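Local coordinates for protein response regulator (Caulobacter vibrioides, PDB 3N0R) that acts as a stress response regulator in which a receiver domain controls a sigma-factor-like domain that probably sequesters an anti-sigma factor, at residues A[26-38]-A[72-85]. The protein carries 1 engineered substitution. Residues are numbered along the deposited sequence; the frame is centred on the assembly and turned at random. Where two conformers were deposited one is given.
Sequences RLAPHLPYIRRYA and PRVALYRVFHAIWL
Helix-on-helix packing within the sigma2 domain of PhyR is illustrated by Ile34 and Tyr77, where the axes of segments 31-38 and 72-84 approach to 11.0 Å, with 41° between their N-to-C directions. With CG1 anti to the backbone N (chi1 -165°) and CD1 continuing the extended chain (chi2 169°), the Ile34 tip lies over the middle of the Tyr77 ring in a CH-pi contact, CD1 3.8 Å from the centroid. The same methyl carbon reaches Phe80 CB at 3.7 Å and meets Leu76 CG, so one isoleucine tip touches three side chains on the side of helix 72-84 that is turned to it. Further on, Ala38 CB meets the rim of Phe80 at CZ, and Leu76 CD1 and CD2 extend the apolar layer back to Leu27, His30 and Leu31.

Toward the start of helix 72-84, Arg73 CB makes a CH-pi contact over one face of the His30 ring, 3.7 Å from the centroid. The extended arginine chain then carries its guanidinium past the histidine to a water molecule, which lies in plane at the edge of that group. This water accepts from Arg73 NE at 3.0 Å. It donates to His30 O at 2.8 Å. A second donated bond, 3.1 Å from the water to Tyr77 OH, ties this backbone carbonyl of one segment to two side chains of the other. Glu126, beyond both segments, forms salt bridges with Arg73 and Arg36 and a hydrogen bond with Tyr77 OH, and its charge probably eases the proximity of the two arginines. At the far end Tyr37 passes its ring obliquely by Tyr77, while its hydroxyl approaches the rim of the His81 ring near the ring plane; the hydrogen bond between Tyr37 OH and His81 NE2 measures 2.8 Å.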
loop_
_atom_site.group_PDB
_atom_site.type_symbol
_atom_site.label_atom_id
_atom_site.label_comp_id
_atom_site.label_asym_id
_atom_site.label_seq_id
_atom_site.Cartn_x
_atom_site.Cartn_y
_atom_site.Cartn_z
ATOM N N ARG A 26 4.986 -22.379 2.917
ATOM C CA ARG A 26 3.615 -21.882 3.002
ATOM C C ARG A 26 3.589 -20.360 3.121
ATOM O O ARG A 26 2.669 -19.714 2.619
ATOM C CB ARG A 26 2.852 -22.551 4.157
ATOM C CG ARG A 26 2.756 -24.070 3.989
ATOM C CD ARG A 26 1.591 -24.691 4.741
ATOM N NE ARG A 26 1.547 -24.323 6.151
ATOM C CZ ARG A 26 2.318 -24.858 7.092
ATOM N NH1 ARG A 26 3.218 -25.778 6.777
ATOM N NH2 ARG A 26 2.189 -24.463 8.351
ATOM N N LEU A 27 4.600 -19.797 3.780
ATOM C CA LEU A 27 4.674 -18.347 3.992
ATOM C C LEU A 27 5.285 -17.562 2.830
ATOM O O LEU A 27 4.840 -16.459 2.520
ATOM C CB LEU A 27 5.506 -18.033 5.235
ATOM C CG LEU A 27 4.996 -18.561 6.567
ATOM C CD1 LEU A 27 5.984 -18.248 7.686
ATOM C CD2 LEU A 27 3.635 -17.968 6.860
ATOM N N ALA A 28 6.324 -18.119 2.215
ATOM C CA ALA A 28 7.205 -17.344 1.336
ATOM C C ALA A 28 6.504 -16.581 0.205
ATOM O O ALA A 28 6.812 -15.407 -0.033
ATOM C CB ALA A 28 8.325 -18.225 0.787
ATOM N N PRO A 29 5.571 -17.233 -0.509
ATOM C CA PRO A 29 4.962 -16.534 -1.645
ATOM C C PRO A 29 4.176 -15.289 -1.228
ATOM O O PRO A 29 3.942 -14.417 -2.067
ATOM C CB PRO A 29 4.013 -17.580 -2.241
ATOM C CG PRO A 29 4.517 -18.892 -1.752
ATOM C CD PRO A 29 5.116 -18.632 -0.404
ATOM N N HIS A 30 3.785 -15.197 0.040
ATOM C CA HIS A 30 2.915 -14.117 0.504
ATOM C C HIS A 30 3.679 -12.963 1.130
ATOM O O HIS A 30 3.109 -11.895 1.363
ATOM C CB HIS A 30 1.878 -14.690 1.474
ATOM C CG HIS A 30 1.157 -15.865 0.903
ATOM N ND1 HIS A 30 0.397 -15.768 -0.240
ATOM C CD2 HIS A 30 1.132 -17.168 1.270
ATOM C CE1 HIS A 30 -0.076 -16.963 -0.551
ATOM N NE2 HIS A 30 0.355 -17.828 0.349
ATOM N N LEU A 31 4.968 -13.168 1.395
ATOM C CA LEU A 31 5.761 -12.144 2.072
ATOM C C LEU A 31 5.888 -10.818 1.316
ATOM O O LEU A 31 5.706 -9.768 1.915
ATOM C CB LEU A 31 7.127 -12.679 2.504
ATOM C CG LEU A 31 7.057 -13.693 3.654
ATOM C CD1 LEU A 31 8.373 -14.445 3.778
ATOM C CD2 LEU A 31 6.664 -13.060 4.985
ATOM N N PRO A 32 6.155 -10.846 0.001
ATOM C CA PRO A 32 6.260 -9.541 -0.671
ATOM C C PRO A 32 4.976 -8.720 -0.543
ATOM O O PRO A 32 5.020 -7.503 -0.344
ATOM C CB PRO A 32 6.527 -9.917 -2.136
ATOM C CG PRO A 32 7.199 -11.271 -2.049
ATOM C CD PRO A 32 6.523 -11.963 -0.892
ATOM N N TYR A 33 3.832 -9.386 -0.631
ATOM C CA TYR A 33 2.570 -8.663 -0.627
ATOM C C TYR A 33 2.153 -8.151 0.744
ATOM O O TYR A 33 1.552 -7.077 0.854
ATOM C CB TYR A 33 1.484 -9.467 -1.342
ATOM C CG TYR A 33 1.969 -9.811 -2.724
ATOM C CD1 TYR A 33 2.051 -8.837 -3.705
ATOM C CD2 TYR A 33 2.430 -11.088 -3.022
ATOM C CE1 TYR A 33 2.522 -9.137 -4.974
ATOM C CE2 TYR A 33 2.909 -11.399 -4.275
ATOM C CZ TYR A 33 2.956 -10.418 -5.250
ATOM O OH TYR A 33 3.435 -10.722 -6.506
ATOM N N ILE A 34 2.509 -8.876 1.801
ATOM C CA ILE A 34 2.272 -8.322 3.126
ATOM C C ILE A 34 3.213 -7.139 3.400
ATOM O O ILE A 34 2.832 -6.217 4.097
ATOM C CB ILE A 34 2.260 -9.370 4.264
ATOM C CG1 ILE A 34 1.634 -8.756 5.520
ATOM C CG2 ILE A 34 3.650 -9.938 4.526
ATOM C CD1 ILE A 34 1.326 -9.761 6.603
ATOM N N ARG A 35 4.407 -7.124 2.796
ATOM C CA ARG A 35 5.217 -5.901 2.833
ATOM C C ARG A 35 4.497 -4.745 2.140
ATOM O O ARG A 35 4.490 -3.637 2.655
ATOM C CB ARG A 35 6.617 -6.101 2.240
ATOM C CG ARG A 35 7.487 -7.082 3.019
ATOM C CD ARG A 35 8.921 -7.160 2.466
ATOM N NE ARG A 35 9.613 -8.281 3.102
ATOM C CZ ARG A 35 9.843 -9.465 2.546
ATOM N NH1 ARG A 35 9.536 -9.703 1.276
ATOM N NH2 ARG A 35 10.406 -10.423 3.270
ATOM N N ARG A 36 3.869 -4.999 0.991
ATOM C CA ARG A 36 3.105 -3.959 0.316
ATOM C C ARG A 36 2.025 -3.390 1.240
ATOM O O ARG A 36 1.870 -2.169 1.381
ATOM C CB ARG A 36 2.482 -4.489 -0.976
ATOM C CG ARG A 36 1.597 -3.468 -1.681
ATOM C CD ARG A 36 1.009 -4.031 -2.949
ATOM N NE ARG A 36 0.159 -5.183 -2.669
ATOM C CZ ARG A 36 -0.178 -6.086 -3.578
ATOM N NH1 ARG A 36 0.269 -5.966 -4.822
ATOM N NH2 ARG A 36 -0.946 -7.112 -3.237
ATOM N N TYR A 37 1.276 -4.287 1.871
ATOM C CA TYR A 37 0.245 -3.886 2.822
ATOM C C TYR A 37 0.827 -3.039 3.951
ATOM O O TYR A 37 0.307 -1.965 4.271
ATOM C CB TYR A 37 -0.422 -5.145 3.392
ATOM C CG TYR A 37 -1.405 -4.920 4.523
ATOM C CD1 TYR A 37 -2.630 -4.296 4.306
ATOM C CD2 TYR A 37 -1.124 -5.370 5.804
ATOM C CE1 TYR A 37 -3.540 -4.127 5.333
ATOM C CE2 TYR A 37 -2.027 -5.193 6.845
ATOM C CZ TYR A 37 -3.237 -4.577 6.599
ATOM O OH TYR A 37 -4.154 -4.402 7.602
ATOM N N ALA A 38 1.888 -3.538 4.582
ATOM C CA ALA A 38 2.445 -2.891 5.762
ATOM C C ALA A 38 3.017 -1.518 5.427
ATOM O O ALA A 38 2.891 -0.580 6.216
ATOM C CB ALA A 38 3.497 -3.782 6.409
ATOM N N PRO A 72 -2.815 -20.258 4.396
ATOM C CA PRO A 72 -1.598 -19.637 4.926
ATOM C C PRO A 72 -1.569 -18.119 4.737
ATOM O O PRO A 72 -1.069 -17.425 5.621
ATOM C CB PRO A 72 -0.487 -20.323 4.125
ATOM C CG PRO A 72 -1.054 -21.674 3.805
ATOM C CD PRO A 72 -2.519 -21.438 3.560
ATOM N N ARG A 73 -2.091 -17.596 3.629
ATOM C CA ARG A 73 -2.065 -16.150 3.423
ATOM C C ARG A 73 -2.892 -15.434 4.493
ATOM O O ARG A 73 -2.418 -14.494 5.131
ATOM C CB ARG A 73 -2.541 -15.754 2.019
ATOM C CG ARG A 73 -2.223 -14.296 1.697
ATOM C CD ARG A 73 -2.970 -13.746 0.484
ATOM N NE ARG A 73 -2.516 -12.384 0.209
ATOM C CZ ARG A 73 -3.240 -11.438 -0.381
ATOM N NH1 ARG A 73 -4.481 -11.688 -0.779
ATOM N NH2 ARG A 73 -2.716 -10.234 -0.570
ATOM N N VAL A 74 -4.125 -15.882 4.695
ATOM C CA VAL A 74 -4.978 -15.280 5.712
ATOM C C VAL A 74 -4.340 -15.443 7.099
ATOM O O VAL A 74 -4.312 -14.503 7.899
ATOM C CB VAL A 74 -6.400 -15.858 5.674
ATOM C CG1 VAL A 74 -7.212 -15.380 6.860
ATOM C CG2 VAL A 74 -7.077 -15.486 4.357
ATOM N N ALA A 75 -3.833 -16.641 7.384
ATOM C CA ALA A 75 -3.216 -16.913 8.680
ATOM C C ALA A 75 -2.015 -16.012 8.953
ATOM O O ALA A 75 -1.806 -15.577 10.084
ATOM C CB ALA A 75 -2.816 -18.374 8.789
ATOM N N LEU A 76 -1.215 -15.746 7.925
ATOM C CA LEU A 76 -0.052 -14.872 8.071
ATOM C C LEU A 76 -0.498 -13.455 8.427
ATOM O O LEU A 76 0.072 -12.825 9.316
ATOM C CB LEU A 76 0.749 -14.854 6.770
ATOM C CG LEU A 76 1.874 -13.816 6.673
ATOM C CD1 LEU A 76 2.892 -13.982 7.789
ATOM C CD2 LEU A 76 2.546 -13.884 5.302
ATOM N N TYR A 77 -1.500 -12.940 7.721
ATOM C CA TYR A 77 -1.994 -11.604 8.039
ATOM C C TYR A 77 -2.596 -11.553 9.443
ATOM O O TYR A 77 -2.449 -10.558 10.152
ATOM C CB TYR A 77 -2.983 -11.094 6.984
ATOM C CG TYR A 77 -2.361 -10.560 5.699
ATOM C CD1 TYR A 77 -1.794 -11.425 4.772
ATOM C CD2 TYR A 77 -2.395 -9.200 5.383
ATOM C CE1 TYR A 77 -1.254 -10.958 3.584
ATOM C CE2 TYR A 77 -1.854 -8.726 4.185
ATOM C CZ TYR A 77 -1.294 -9.616 3.288
ATOM O OH TYR A 77 -0.763 -9.166 2.091
ATOM N N ARG A 78 -3.285 -12.618 9.855
ATOM C CA ARG A 78 -3.821 -12.668 11.207
ATOM C C ARG A 78 -2.704 -12.559 12.252
ATOM O O ARG A 78 -2.828 -11.823 13.229
ATOM C CB ARG A 78 -4.637 -13.946 11.392
ATOM C CG ARG A 78 -5.237 -14.111 12.764
ATOM C CD ARG A 78 -6.115 -15.360 12.816
ATOM N NE ARG A 78 -6.728 -15.539 14.127
ATOM C CZ ARG A 78 -7.447 -16.597 14.484
ATOM N NH1 ARG A 78 -7.648 -17.589 13.624
ATOM N NH2 ARG A 78 -7.967 -16.665 15.701
ATOM N N VAL A 79 -1.612 -13.289 12.046
ATOM C CA VAL A 79 -0.461 -13.205 12.942
ATOM C C VAL A 79 0.110 -11.782 12.963
ATOM O O VAL A 79 0.403 -11.236 14.027
ATOM C CB VAL A 79 0.611 -14.244 12.550
ATOM C CG1 VAL A 79 1.957 -13.898 13.165
ATOM C CG2 VAL A 79 0.143 -15.640 12.973
ATOM N N PHE A 80 0.262 -11.182 11.785
ATOM C CA PHE A 80 0.753 -9.810 11.694
ATOM C C PHE A 80 -0.125 -8.866 12.526
ATOM O O PHE A 80 0.373 -8.021 13.263
ATOM C CB PHE A 80 0.763 -9.378 10.229
ATOM C CG PHE A 80 1.310 -7.994 10.003
ATOM C CD1 PHE A 80 0.483 -6.882 10.113
ATOM C CD2 PHE A 80 2.652 -7.797 9.695
ATOM C CE1 PHE A 80 0.976 -5.608 9.905
ATOM C CE2 PHE A 80 3.153 -6.521 9.472
ATOM C CZ PHE A 80 2.327 -5.426 9.593
ATOM N N HIS A 81 -1.442 -9.036 12.422
ATOM C CA HIS A 81 -2.373 -8.212 13.184
ATOM C C HIS A 81 -2.314 -8.457 14.689
ATOM O O HIS A 81 -2.462 -7.526 15.477
ATOM C CB HIS A 81 -3.789 -8.405 12.653
ATOM C CG HIS A 81 -4.098 -7.544 11.475
ATOM N ND1 HIS A 81 -5.050 -6.552 11.537
ATOM C CD2 HIS A 81 -3.568 -7.487 10.229
ATOM C CE1 HIS A 81 -5.103 -5.920 10.379
ATOM N NE2 HIS A 81 -4.203 -6.450 9.570
ATOM N N ALA A 82 -2.120 -9.708 15.097
ATOM C CA ALA A 82 -1.963 -10.024 16.520
ATOM C C ALA A 82 -0.738 -9.319 17.108
ATOM O O ALA A 82 -0.781 -8.791 18.224
ATOM C CB ALA A 82 -1.855 -11.540 16.726
ATOM N N ILE A 83 0.359 -9.321 16.354
ATOM C CA ILE A 83 1.592 -8.710 16.826
ATOM C C ILE A 83 1.497 -7.186 16.859
ATOM O O ILE A 83 1.866 -6.575 17.860
ATOM C CB ILE A 83 2.808 -9.144 15.979
ATOM C CG1 ILE A 83 3.043 -10.653 16.131
ATOM C CG2 ILE A 83 4.049 -8.368 16.380
ATOM C CD1 ILE A 83 4.041 -11.237 15.132
ATOM N N TRP A 84 0.987 -6.583 15.781
ATOM C CA TRP A 84 1.133 -5.143 15.576
ATOM C C TRP A 84 -0.121 -4.297 15.751
ATOM O O TRP A 84 -0.004 -3.105 16.037
ATOM C CB TRP A 84 1.739 -4.856 14.190
ATOM C CG TRP A 84 3.120 -5.406 14.027
ATOM C CD1 TRP A 84 3.500 -6.483 13.272
ATOM C CD2 TRP A 84 4.304 -4.917 14.660
ATOM N NE1 TRP A 84 4.853 -6.693 13.409
ATOM C CE2 TRP A 84 5.369 -5.743 14.258
ATOM C CE3 TRP A 84 4.563 -3.858 15.537
ATOM C CZ2 TRP A 84 6.680 -5.539 14.699
ATOM C CZ3 TRP A 84 5.861 -3.660 15.980
ATOM C CH2 TRP A 84 6.903 -4.495 15.562
ATOM N N LEU A 85 -1.299 -4.892 15.567
ATOM C CA LEU A 85 -2.505 -4.094 15.347
ATOM C C LEU A 85 -3.666 -4.484 16.259
ATOM O O LEU A 85 -4.834 -4.244 15.933
ATOM C CB LEU A 85 -2.935 -4.181 13.876
ATOM C CG LEU A 85 -1.940 -3.599 12.874
ATOM C CD1 LEU A 85 -2.335 -3.978 11.448
ATOM C CD2 LEU A 85 -1.848 -2.080 13.032
HETATM O O HOH W 1 0.333 -11.753 0.747
#